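Local atomic coordinates of putative glyoxalase superfamily protein (Ralstonia eutropha, PDB entry 3IUZ), a protein that probably acts as an Fe(2+)-dependent dioxygenase that decarboxylates 2-oxoadipate to 2-hydroxyglutarate. Residues A[61-67]-A[277-281]; A[79-83]-A[304-308]; A[112-118]-A[139-143]. All coordinates share one frame; numbering follows the deposited sequence.

Contact 1 (A[61-67]-A[277-281])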
# COMPACT_ATOMS: atom_id res chain seq x y z
N VAL A 61 4.08 6.50 -9.60
CA VAL A 61 4.37 7.69 -8.79
C VAL A 61 5.73 8.24 -9.27
O VAL A 61 6.77 7.99 -8.69
CB VAL A 61 4.35 7.37 -7.33
CG1 VAL A 61 4.60 8.69 -6.47
CG2 VAL A 61 3.03 6.71 -6.94
N PRO A 62 5.72 8.96 -10.43
CA PRO A 62 6.93 9.45 -11.04
C PRO A 62 7.81 10.33 -10.14
O PRO A 62 8.99 10.29 -10.26
CB PRO A 62 6.42 10.18 -12.29
CG PRO A 62 4.99 10.29 -12.15
CD PRO A 62 4.55 9.19 -11.28
N THR A 63 7.24 11.07 -9.20
CA THR A 63 8.06 11.87 -8.29
C THR A 63 8.85 10.96 -7.35
O THR A 63 10.02 11.24 -7.02
CB THR A 63 7.18 12.91 -7.52
OG1 THR A 63 6.40 13.68 -8.48
CG2 THR A 63 8.02 13.84 -6.76
N GLY A 64 8.23 9.84 -6.95
CA GLY A 64 8.93 8.81 -6.22
C GLY A 64 10.04 8.18 -7.01
O GLY A 64 11.11 7.97 -6.50
N ARG A 65 9.77 7.85 -8.27
CA ARG A 65 10.78 7.29 -9.14
C ARG A 65 11.98 8.23 -9.28
O ARG A 65 13.13 7.75 -9.24
CB ARG A 65 10.13 6.98 -10.49
CG ARG A 65 10.89 6.00 -11.38
CD ARG A 65 9.93 5.36 -12.39
NE ARG A 65 9.34 6.34 -13.33
CZ ARG A 65 8.03 6.65 -13.47
NH1 ARG A 65 7.05 6.08 -12.72
NH2 ARG A 65 7.68 7.55 -14.38
N ALA A 66 11.74 9.54 -9.39
CA ALA A 66 12.82 10.54 -9.46
C ALA A 66 13.72 10.56 -8.25
O ALA A 66 14.97 10.53 -8.35
CB ALA A 66 12.21 11.98 -9.64
N TYR A 67 13.07 10.63 -7.09
CA TYR A 67 13.75 10.56 -5.81
C TYR A 67 14.58 9.27 -5.71
O TYR A 67 15.77 9.32 -5.41
CB TYR A 67 12.78 10.66 -4.61
CG TYR A 67 13.53 10.44 -3.31
CD1 TYR A 67 14.32 11.45 -2.78
CD2 TYR A 67 13.51 9.19 -2.64
CE1 TYR A 67 15.07 11.24 -1.63
CE2 TYR A 67 14.25 8.99 -1.49
CZ TYR A 67 15.01 10.01 -0.99
OH TYR A 67 15.76 9.84 0.11
N PHE A 277 5.99 14.19 -0.90
CA PHE A 277 5.71 14.80 -2.19
C PHE A 277 4.22 14.85 -2.41
O PHE A 277 3.48 13.99 -1.93
CB PHE A 277 6.31 14.02 -3.35
CG PHE A 277 7.79 13.99 -3.35
CD1 PHE A 277 8.53 15.10 -3.72
CD2 PHE A 277 8.48 12.85 -3.02
CE1 PHE A 277 9.89 15.08 -3.72
CE2 PHE A 277 9.87 12.82 -3.01
CZ PHE A 277 10.57 13.93 -3.36
N ARG A 278 3.76 15.86 -3.14
CA ARG A 278 2.37 15.87 -3.58
C ARG A 278 2.14 14.68 -4.51
O ARG A 278 3.08 14.14 -5.12
CB ARG A 278 2.00 17.21 -4.25
CG ARG A 278 1.86 18.38 -3.27
CD ARG A 278 2.17 19.75 -3.86
NE ARG A 278 2.13 20.83 -2.86
CZ ARG A 278 3.11 21.71 -2.62
NH1 ARG A 278 4.25 21.70 -3.32
NH2 ARG A 278 2.95 22.64 -1.70
N ALA A 279 0.88 14.29 -4.61
CA ALA A 279 0.49 13.17 -5.44
C ALA A 279 0.60 13.53 -6.91
O ALA A 279 0.23 14.61 -7.35
CB ALA A 279 -0.97 12.69 -5.10
N ASP A 280 1.09 12.58 -7.67
CA ASP A 280 1.18 12.71 -9.10
C ASP A 280 -0.19 12.48 -9.72
O ASP A 280 -0.89 11.56 -9.33
CB ASP A 280 2.20 11.66 -9.57
CG ASP A 280 3.62 12.02 -9.16
OD1 ASP A 280 4.07 13.14 -9.53
OD2 ASP A 280 4.27 11.21 -8.47
N THR A 281 -0.57 13.30 -10.71
CA THR A 281 -1.83 13.20 -11.37
C THR A 281 -1.84 12.00 -12.30
O THR A 281 -0.84 11.71 -12.91
CB THR A 281 -2.06 14.50 -12.15
OG1 THR A 281 -2.04 15.57 -11.19
CG2 THR A 281 -3.36 14.51 -12.87
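The N-terminal end of helix 62-73 is where D280, from a distant loop, receives the first turn of the helix and shows how one carboxylate can hold both backbone and side chain of a single residue. The amide T63 N donates to D280 OD2 over 3.1 Å at an N-H...O angle of 167°, reaching that oxygen on its syn side but from well out of the carboxylate plane. The hydroxyl T63 OG1 donates to D280 OD1 at 2.6 Å, on the syn lone pair. With chi1 of T63 at -53°, OG1 lies beside its own backbone N, and amide and hydroxyl can face the same carboxylate. V61, at the N-cap position, sets its CG1 3.2 Å from D280 OD2, and the P62 ring lies against the acid, CD being 3.5 Å from that same oxygen. The loop itself belongs to the beta-sheet side of this glyoxalase-superfamily fold: it joins strands 275-276 and 281-287, and the backbones of F277 and D280 are hydrogen-bonded to strand 293-306, at Y303 and at G300 and S301. The other branch of T63 makes a CH-pi contact, CG2 standing 3.6 Å from the centroid of the F277 ring, over its face and somewhat toward the rim. One turn further along the helix, Y67 CB packs 4.0 Å from F277 CE2, while the Y67 ring leads on to an edge-to-face meeting with F305.

Contact 2 (A[79-83]-A[304-308])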
# COMPACT_ATOMS: atom_id res chain seq x y z
N VAL A 79 14.39 2.80 3.07
CA VAL A 79 13.83 1.89 4.09
C VAL A 79 12.35 1.96 3.98
O VAL A 79 11.76 3.00 4.31
CB VAL A 79 14.29 2.29 5.48
CG1 VAL A 79 13.55 1.44 6.59
CG2 VAL A 79 15.79 2.17 5.53
N PHE A 80 11.73 0.88 3.44
CA PHE A 80 10.30 0.87 3.23
C PHE A 80 9.59 0.76 4.58
O PHE A 80 9.59 -0.30 5.21
CB PHE A 80 9.87 -0.26 2.31
CG PHE A 80 8.43 -0.20 1.85
CD1 PHE A 80 7.65 0.95 1.89
CD2 PHE A 80 7.86 -1.36 1.34
CE1 PHE A 80 6.34 0.94 1.42
CE2 PHE A 80 6.60 -1.38 0.89
CZ PHE A 80 5.81 -0.24 0.91
N ASP A 81 9.01 1.87 5.00
CA ASP A 81 8.40 1.99 6.30
C ASP A 81 6.98 1.44 6.35
O ASP A 81 6.65 0.67 7.26
CB ASP A 81 8.37 3.43 6.74
CG ASP A 81 7.90 3.59 8.18
OD1 ASP A 81 8.76 3.55 9.09
OD2 ASP A 81 6.69 3.78 8.37
N HIS A 82 6.12 1.90 5.44
CA HIS A 82 4.77 1.39 5.35
C HIS A 82 4.14 1.76 4.01
O HIS A 82 4.53 2.77 3.42
CB HIS A 82 3.92 1.92 6.50
CG HIS A 82 3.56 3.37 6.41
ND1 HIS A 82 4.36 4.36 6.93
CD2 HIS A 82 2.44 3.98 5.95
CE1 HIS A 82 3.75 5.53 6.80
NE2 HIS A 82 2.59 5.32 6.18
N GLY A 83 3.23 0.90 3.52
CA GLY A 83 2.29 1.25 2.46
C GLY A 83 0.90 1.49 3.07
O GLY A 83 0.52 0.81 4.07
N GLU A 304 6.15 9.33 0.38
CA GLU A 304 6.20 10.01 1.65
C GLU A 304 7.46 9.62 2.42
O GLU A 304 8.01 8.53 2.25
CB GLU A 304 4.95 9.63 2.47
CG GLU A 304 4.90 10.17 3.93
CD GLU A 304 3.63 9.73 4.63
OE1 GLU A 304 3.58 8.61 5.18
OE2 GLU A 304 2.67 10.51 4.58
N PHE A 305 7.89 10.52 3.28
CA PHE A 305 9.04 10.32 4.13
C PHE A 305 8.61 10.35 5.60
O PHE A 305 7.71 11.11 5.98
CB PHE A 305 10.06 11.43 3.93
CG PHE A 305 10.60 11.50 2.56
CD1 PHE A 305 11.53 10.59 2.12
CD2 PHE A 305 10.16 12.45 1.68
CE1 PHE A 305 12.04 10.63 0.83
CE2 PHE A 305 10.70 12.49 0.38
CZ PHE A 305 11.63 11.57 -0.02
N ILE A 306 9.32 9.57 6.42
CA ILE A 306 9.00 9.50 7.83
C ILE A 306 10.29 9.36 8.60
O ILE A 306 11.22 8.70 8.14
CB ILE A 306 8.08 8.30 8.14
CG1 ILE A 306 7.52 8.37 9.58
CG2 ILE A 306 8.79 6.97 7.86
CD1 ILE A 306 6.19 7.51 9.71
N THR A 307 10.36 10.03 9.75
CA THR A 307 11.40 9.78 10.74
C THR A 307 10.74 9.26 12.03
O THR A 307 9.71 9.79 12.49
CB THR A 307 12.27 11.05 11.00
OG1 THR A 307 13.11 11.30 9.87
CG2 THR A 307 13.15 10.88 12.23
N ARG A 308 11.29 8.20 12.60
CA ARG A 308 10.72 7.58 13.79
C ARG A 308 11.83 7.56 14.83
O ARG A 308 12.84 6.89 14.65
CB ARG A 308 10.26 6.15 13.54
CG ARG A 308 9.12 6.01 12.62
CD ARG A 308 8.83 4.51 12.43
NE ARG A 308 7.67 4.29 11.57
CZ ARG A 308 6.42 4.58 11.90
NH1 ARG A 308 6.09 5.07 13.10
NH2 ARG A 308 5.48 4.31 11.01
O HOH W 1 1.13 7.36 6.11
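D81 OD2 is gripped by two nitrogens at once. H82 ND1 donates to its anti lone pair over 2.8 Å, nearly straight at 167° and within the imidazole plane, while R308 NH2 donates to the syn lone pair over 3.0 Å. The other oxygen, D81 OD1, takes R308 NE at 2.8 Å, completing a side-on, two-pronged salt bridge in which carboxylate and guanidinium lie only 17° from coplanar; OD1 is also paired with R242. The strands involved belong to the curled mixed sheet of a protein of the glyoxalase (vicinal oxygen chelate) superfamily. The network ties strand 80-87 to strand 293-306 across strand 238-242, which lies between them in the sheet. D81 and H82 are consecutive, yet both set out toward 304-308, because the strand backbone is kinked at D81, where psi is -52°. The hydrogen bond from ND1 fixes the rotation of the imidazole and leaves NE2 directed at a modelled water in the ring plane, at 2.5 Å an unusually short approach that leaves the nature of this site doubtful. This water donates to E304 OE1, at the end of a side chain extended beyond CG, and OE1 has T240 and Q274 as further partners. A histidine and a glutamate converging on one site, with H238 against E304, recall the histidine-carboxylate metal sites of related enzymes; no iron is modelled here, so a metal-binding role remains an inference. R308 NH1 reaches the carbonyls of D322 and G324, so the guanidinium is held on more than one side. I306 touches both partners of the salt bridge: its CG2 packs 3.5 Å from D81 CG, and its CD1 lies 3.5 Å above one face of the R308 guanidinium, toward its rim.

Contact 3 (A[112-118]-A[139-143])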
# COMPACT_ATOMS: atom_id res chain seq x y z
N TYR A 112 1.18 -10.71 9.87
CA TYR A 112 0.91 -9.40 10.47
C TYR A 112 -0.09 -9.49 11.65
O TYR A 112 -0.96 -10.37 11.69
CB TYR A 112 0.38 -8.38 9.44
CG TYR A 112 1.42 -8.01 8.41
CD1 TYR A 112 1.60 -8.78 7.27
CD2 TYR A 112 2.21 -6.86 8.57
CE1 TYR A 112 2.54 -8.44 6.31
CE2 TYR A 112 3.18 -6.54 7.65
CZ TYR A 112 3.33 -7.32 6.52
OH TYR A 112 4.28 -7.00 5.58
N ARG A 113 0.03 -8.51 12.55
CA ARG A 113 -0.88 -8.31 13.66
C ARG A 113 -1.24 -6.86 13.72
O ARG A 113 -0.44 -6.00 13.42
CB ARG A 113 -0.19 -8.63 14.98
CG ARG A 113 0.21 -10.07 15.10
CD ARG A 113 1.00 -10.27 16.39
NE ARG A 113 1.35 -11.68 16.55
CZ ARG A 113 2.39 -12.12 17.26
NH1 ARG A 113 3.23 -11.27 17.85
NH2 ARG A 113 2.61 -13.44 17.36
N LEU A 114 -2.46 -6.59 14.15
CA LEU A 114 -2.91 -5.23 14.42
C LEU A 114 -1.93 -4.56 15.36
O LEU A 114 -1.57 -5.12 16.40
CB LEU A 114 -4.31 -5.25 15.04
CG LEU A 114 -4.92 -3.90 15.37
CD1 LEU A 114 -5.24 -3.12 14.08
CD2 LEU A 114 -6.14 -4.16 16.28
N ASN A 115 -1.46 -3.39 14.98
CA ASN A 115 -0.53 -2.66 15.83
C ASN A 115 -1.03 -1.29 16.32
O ASN A 115 -0.35 -0.66 17.09
CB ASN A 115 0.80 -2.50 15.09
CG ASN A 115 1.96 -2.20 16.00
OD1 ASN A 115 2.14 -2.88 16.99
ND2 ASN A 115 2.79 -1.22 15.62
N GLY A 116 -2.19 -0.83 15.86
CA GLY A 116 -2.66 0.50 16.23
C GLY A 116 -4.01 0.79 15.59
O GLY A 116 -4.29 0.32 14.48
N ASN A 117 -4.82 1.54 16.32
CA ASN A 117 -6.14 1.94 15.88
C ASN A 117 -6.17 3.46 15.85
O ASN A 117 -5.89 4.11 16.87
CB ASN A 117 -7.20 1.42 16.84
CG ASN A 117 -8.61 1.76 16.38
OD1 ASN A 117 -9.07 1.30 15.35
ND2 ASN A 117 -9.29 2.59 17.16
N TYR A 118 -6.48 4.01 14.68
CA TYR A 118 -6.43 5.45 14.48
C TYR A 118 -7.70 5.98 13.84
O TYR A 118 -7.81 5.98 12.63
CB TYR A 118 -5.26 5.78 13.57
CG TYR A 118 -3.98 5.24 14.12
CD1 TYR A 118 -3.32 5.90 15.15
CD2 TYR A 118 -3.45 4.03 13.67
CE1 TYR A 118 -2.16 5.38 15.69
CE2 TYR A 118 -2.29 3.51 14.19
CZ TYR A 118 -1.64 4.20 15.20
OH TYR A 118 -0.48 3.70 15.73
N ILE A 139 10.21 -5.08 8.68
CA ILE A 139 9.32 -5.32 7.56
C ILE A 139 8.35 -4.15 7.53
O ILE A 139 7.90 -3.69 8.58
CB ILE A 139 8.58 -6.67 7.75
CG1 ILE A 139 9.55 -7.83 7.47
CG2 ILE A 139 7.37 -6.74 6.84
CD1 ILE A 139 8.97 -9.21 7.85
N ALA A 140 8.02 -3.63 6.35
CA ALA A 140 7.10 -2.50 6.27
C ALA A 140 5.79 -2.82 6.92
O ALA A 140 5.31 -3.96 6.79
CB ALA A 140 6.81 -2.13 4.80
N GLN A 141 5.18 -1.82 7.55
CA GLN A 141 3.85 -1.96 8.08
C GLN A 141 2.85 -1.74 6.95
O GLN A 141 3.21 -1.18 5.91
CB GLN A 141 3.57 -0.98 9.19
CG GLN A 141 4.30 -1.26 10.46
CD GLN A 141 3.88 -0.29 11.55
OE1 GLN A 141 2.88 -0.50 12.25
NE2 GLN A 141 4.62 0.81 11.66
N PHE A 142 1.61 -2.18 7.18
CA PHE A 142 0.49 -1.83 6.33
C PHE A 142 -0.40 -0.92 7.12
O PHE A 142 -0.75 -1.20 8.31
CB PHE A 142 -0.31 -3.05 5.92
CG PHE A 142 0.28 -3.81 4.78
CD1 PHE A 142 1.34 -4.68 4.96
CD2 PHE A 142 -0.20 -3.60 3.49
CE1 PHE A 142 1.91 -5.35 3.88
CE2 PHE A 142 0.34 -4.27 2.41
CZ PHE A 142 1.38 -5.14 2.57
N PHE A 143 -0.83 0.18 6.49
CA PHE A 143 -1.81 1.06 7.11
C PHE A 143 -3.07 0.90 6.27
O PHE A 143 -3.03 1.17 5.09
CB PHE A 143 -1.31 2.50 7.17
CG PHE A 143 -2.14 3.37 8.07
CD1 PHE A 143 -3.33 3.92 7.63
CD2 PHE A 143 -1.75 3.61 9.37
CE1 PHE A 143 -4.10 4.73 8.46
CE2 PHE A 143 -2.52 4.41 10.20
CZ PHE A 143 -3.69 4.95 9.76
O HOH W 2 1.56 1.10 14.38
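Similar first torsions in Y112 (chi1 -68°) and F142 (chi1 -81°) set each ring anti to its carbonyl carbon, and from two different strands the rings meet as a T-shaped (edge-to-face) pair. The edge of F142 presses on the face of Y112, with planes at 88° and F142 CE1 3.6 Å from Y112 CZ. The phenol end of Y112 runs on to I139, whose CG2 comes 3.3 Å from Y112 OH; that hydroxyl is hydrogen-bonded to N50. A polar link lies further along. N115 ND2 gives a weak hydrogen bond to Q141 OE1, 3.4 Å away, and a water bridges the same two atoms, accepting from N115 ND2 at 2.9 Å and donating to Q141 OE1 at 3.0 Å. The Q141 amide is held at its other atom too, NE2 bonding to the carbonyl of L323. Beyond it, Y118 and F143 have nearly parallel rings slid so far apart that they scarcely overlap, touching through Y118 CD2 and F143 CE2 at 3.6 Å. N115 and G116 form a classic beta bulge opposite S129. Strand 125-132 pairs antiparallel with both 112-120 and 141-147, so the contact joins two strands that flank it, with Q141 and F142 leaving their strand in widely diverging directions, while helix 42-60 packs against I139, A140 and F142 through N50, and strand 80-87 runs parallel to 141-147 as its other neighbour.

Overall arrangement
Contacts 2 and 3 join strands of one curled sheet, and contact 1 fastens a helix start to a loop between two of its strands. Contacts 2 and 3, their centres about 13 Å apart, share the parallel pairing of strands 80-87 and 141-147, with probable hydrogen bonds from Q141 N to D81 O (2.9 Å) and from F143 N to G83 O (2.8 Å). Contact 1 lies about 15 Å from contact 2, centre to centre, and meets it through packing of F277 CE2 on F305 CE2 at 3.5 Å. Contacts 1 and 3 do not touch and fall on opposite sides of the chain's centre. F325 spans contacts 2 and 3, meeting H82, R308 and F143 beside the possible metal site.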